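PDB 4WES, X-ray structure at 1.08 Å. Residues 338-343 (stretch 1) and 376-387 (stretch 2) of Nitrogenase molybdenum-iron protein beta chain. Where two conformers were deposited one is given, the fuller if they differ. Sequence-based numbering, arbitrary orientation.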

# COMPACT_ATOMS: atom_id res chain seq x y z
N PRO B 338 -11.89 9.55 -15.59
CA PRO B 338 -12.66 8.31 -15.56
C PRO B 338 -12.85 7.86 -16.99
O PRO B 338 -13.65 8.43 -17.74
CB PRO B 338 -13.99 8.72 -14.89
CG PRO B 338 -13.76 10.10 -14.32
CD PRO B 338 -12.72 10.71 -15.24
N LYS B 339 -12.04 6.87 -17.39
CA LYS B 339 -11.96 6.42 -18.77
C LYS B 339 -12.99 5.34 -19.06
O LYS B 339 -13.67 5.40 -20.08
CB LYS B 339 -10.54 5.94 -19.04
CG LYS B 339 -10.32 5.35 -20.40
CD LYS B 339 -10.58 6.34 -21.49
CE LYS B 339 -10.10 5.76 -22.81
NZ LYS B 339 -10.27 6.79 -23.85
N TYR B 340 -13.05 4.35 -18.18
CA TYR B 340 -14.02 3.23 -18.29
C TYR B 340 -14.72 3.19 -16.95
O TYR B 340 -14.07 3.08 -15.93
CB TYR B 340 -13.34 1.90 -18.58
CG TYR B 340 -12.49 1.89 -19.82
CD1 TYR B 340 -12.92 2.47 -21.01
CD2 TYR B 340 -11.22 1.32 -19.82
CE1 TYR B 340 -12.11 2.49 -22.13
CE2 TYR B 340 -10.42 1.31 -20.95
CZ TYR B 340 -10.89 1.90 -22.11
OH TYR B 340 -10.11 1.94 -23.24
N VAL B 341 -16.05 3.27 -16.96
CA VAL B 341 -16.83 3.43 -15.72
C VAL B 341 -18.03 2.50 -15.82
O VAL B 341 -18.92 2.72 -16.65
CB VAL B 341 -17.27 4.88 -15.51
CG1 VAL B 341 -17.79 5.04 -14.09
CG2 VAL B 341 -16.15 5.88 -15.76
N VAL B 342 -18.07 1.47 -14.96
CA VAL B 342 -19.06 0.42 -15.07
C VAL B 342 -19.69 0.07 -13.75
O VAL B 342 -19.00 -0.03 -12.73
CB VAL B 342 -18.42 -0.84 -15.70
CG1 VAL B 342 -19.34 -2.05 -15.65
CG2 VAL B 342 -18.04 -0.54 -17.14
N THR B 343 -21.01 -0.16 -13.77
CA THR B 343 -21.67 -0.84 -12.67
C THR B 343 -22.48 -2.01 -13.22
O THR B 343 -23.02 -1.91 -14.33
CB THR B 343 -22.59 0.11 -11.88
OG1 THR B 343 -23.15 -0.61 -10.77
CG2 THR B 343 -23.71 0.69 -12.68
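Stretch 2 (376-387) DVHQWIKNEGVD

A tyrosine at a bend in the chain can serve two ends at once, its ring packing against a helix and its hydroxyl tying down the segment that follows. Tyr-340 is a good example. It lies where stretch 1 turns a corner between strands, and stretch 2 meets it as a helix, in progress from Asp-376, that gives way to an extended loop by Glu-384. Val-377 comes nearest Tyr-340 along the backbone, whereas Val-386 faces Lys-339; as stretch 2 advances from Val-377 to Val-386, its nearest partner steps back from Tyr-340 to Lys-339.

Trp-380, in the m rotamer at chi1, places its CB over one face of the Tyr-340 ring, 3.8 Å from the centroid, a CH-pi contact. The Trp-380 indole meets the phenol obliquely, the planes at 58°; Trp-380 CE3 lies 3.6 Å from Tyr-340 CD1, and Trp-380 CZ3 lies 3.6 Å from Val-342 CG2. Val-342 CG2 also packs 3.4 Å from Val-377 CG2. Beyond the helix, Val-386 CG1 sits 3.6 Å from Tyr-340 CE2.

The polar contacts gather at Glu-384. Tyr-340 OH donates a hydrogen bond to Glu-384 O at 2.7 Å, at the ring edge, while Lys-339, bent at chi2 (p) and otherwise t, carries NZ to 2.9 Å from Glu-384 OE1, forming a salt bridge.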

# COMPACT_ATOMS: atom_id res chain seq x y z
N ASP B 376 -16.32 -7.04 -20.13
CA ASP B 376 -16.38 -5.81 -20.94
C ASP B 376 -15.18 -4.92 -20.68
O ASP B 376 -14.50 -4.47 -21.62
CB ASP B 376 -17.61 -4.99 -20.58
CG ASP B 376 -18.93 -5.60 -21.07
OD1 ASP B 376 -19.00 -6.09 -22.22
OD2 ASP B 376 -19.92 -5.48 -20.30
N VAL B 377 -14.90 -4.61 -19.40
CA VAL B 377 -13.88 -3.63 -19.14
C VAL B 377 -12.52 -4.15 -19.60
O VAL B 377 -11.69 -3.39 -20.09
CB VAL B 377 -13.89 -3.17 -17.68
CG1 VAL B 377 -12.76 -2.17 -17.43
CG2 VAL B 377 -15.20 -2.47 -17.39
N HIS B 378 -12.27 -5.44 -19.37
CA HIS B 378 -11.01 -6.00 -19.85
C HIS B 378 -10.88 -5.82 -21.36
O HIS B 378 -9.82 -5.42 -21.86
CB HIS B 378 -10.88 -7.45 -19.41
CG HIS B 378 -9.51 -8.00 -19.64
ND1 HIS B 378 -9.24 -9.33 -19.53
CD2 HIS B 378 -8.33 -7.38 -19.94
CE1 HIS B 378 -7.96 -9.53 -19.78
NE2 HIS B 378 -7.38 -8.35 -20.01
N GLN B 379 -11.93 -6.16 -22.10
CA GLN B 379 -11.88 -5.96 -23.56
C GLN B 379 -11.57 -4.52 -23.91
O GLN B 379 -10.77 -4.25 -24.83
CB GLN B 379 -13.17 -6.39 -24.24
CG GLN B 379 -13.47 -7.87 -24.12
CD GLN B 379 -14.37 -8.34 -25.27
OE1 GLN B 379 -15.55 -8.03 -25.32
NE2 GLN B 379 -13.78 -9.03 -26.21
N TRP B 380 -12.21 -3.57 -23.24
CA TRP B 380 -11.94 -2.17 -23.53
C TRP B 380 -10.47 -1.82 -23.28
O TRP B 380 -9.87 -1.11 -24.09
CB TRP B 380 -12.84 -1.26 -22.70
CG TRP B 380 -14.30 -1.49 -22.89
CD1 TRP B 380 -14.93 -2.21 -23.89
CD2 TRP B 380 -15.33 -1.00 -22.06
NE1 TRP B 380 -16.29 -2.20 -23.70
CE2 TRP B 380 -16.55 -1.47 -22.57
CE3 TRP B 380 -15.33 -0.21 -20.90
CZ2 TRP B 380 -17.77 -1.15 -21.98
CZ3 TRP B 380 -16.53 0.10 -20.32
CH2 TRP B 380 -17.73 -0.37 -20.87
N ILE B 381 -9.93 -2.31 -22.17
CA ILE B 381 -8.54 -2.06 -21.83
C ILE B 381 -7.59 -2.59 -22.89
O ILE B 381 -6.59 -1.97 -23.19
CB ILE B 381 -8.23 -2.62 -20.43
CG1 ILE B 381 -8.90 -1.74 -19.37
CG2 ILE B 381 -6.75 -2.72 -20.18
CD1 ILE B 381 -8.95 -2.36 -17.99
N LYS B 382 -7.94 -3.75 -23.46
CA LYS B 382 -7.10 -4.29 -24.53
C LYS B 382 -7.05 -3.42 -25.78
O LYS B 382 -6.11 -3.51 -26.58
CB LYS B 382 -7.57 -5.69 -24.92
CG LYS B 382 -7.35 -6.74 -23.85
CD LYS B 382 -7.95 -8.07 -24.27
CE LYS B 382 -7.59 -9.14 -23.27
NZ LYS B 382 -6.11 -9.35 -23.21
N ASN B 383 -8.09 -2.61 -25.96
CA ASN B 383 -8.14 -1.68 -27.09
C ASN B 383 -7.52 -0.33 -26.80
O ASN B 383 -6.93 0.27 -27.70
CB ASN B 383 -9.57 -1.55 -27.58
CG ASN B 383 -10.00 -2.78 -28.34
OD1 ASN B 383 -9.79 -2.86 -29.54
ND2 ASN B 383 -10.57 -3.75 -27.66
N GLU B 384 -7.65 0.16 -25.57
CA GLU B 384 -6.93 1.37 -25.15
C GLU B 384 -6.67 1.22 -23.64
O GLU B 384 -7.61 1.08 -22.85
CB GLU B 384 -7.73 2.64 -25.43
CG GLU B 384 -6.97 3.88 -24.99
CD GLU B 384 -7.74 5.18 -25.15
OE1 GLU B 384 -8.86 5.16 -25.74
OE2 GLU B 384 -7.23 6.23 -24.65
N GLY B 385 -5.40 1.19 -23.28
CA GLY B 385 -5.01 0.93 -21.92
C GLY B 385 -5.35 2.06 -20.96
O GLY B 385 -5.66 3.17 -21.35
N VAL B 386 -5.17 1.75 -19.67
CA VAL B 386 -5.37 2.71 -18.59
C VAL B 386 -4.19 2.71 -17.65
O VAL B 386 -3.30 1.87 -17.75
CB VAL B 386 -6.67 2.43 -17.81
CG1 VAL B 386 -7.89 2.56 -18.72
CG2 VAL B 386 -6.65 1.05 -17.16
N ASP B 387 -4.17 3.72 -16.78
CA ASP B 387 -3.10 3.94 -15.83
C ASP B 387 -3.40 3.46 -14.40
O ASP B 387 -2.52 3.42 -13.55
CB ASP B 387 -2.75 5.42 -15.79
CG ASP B 387 -2.37 5.97 -17.13
OD1 ASP B 387 -1.42 5.40 -17.74
OD2 ASP B 387 -3.01 6.91 -17.63
O HOH W 1 -11.26 3.57 -26.06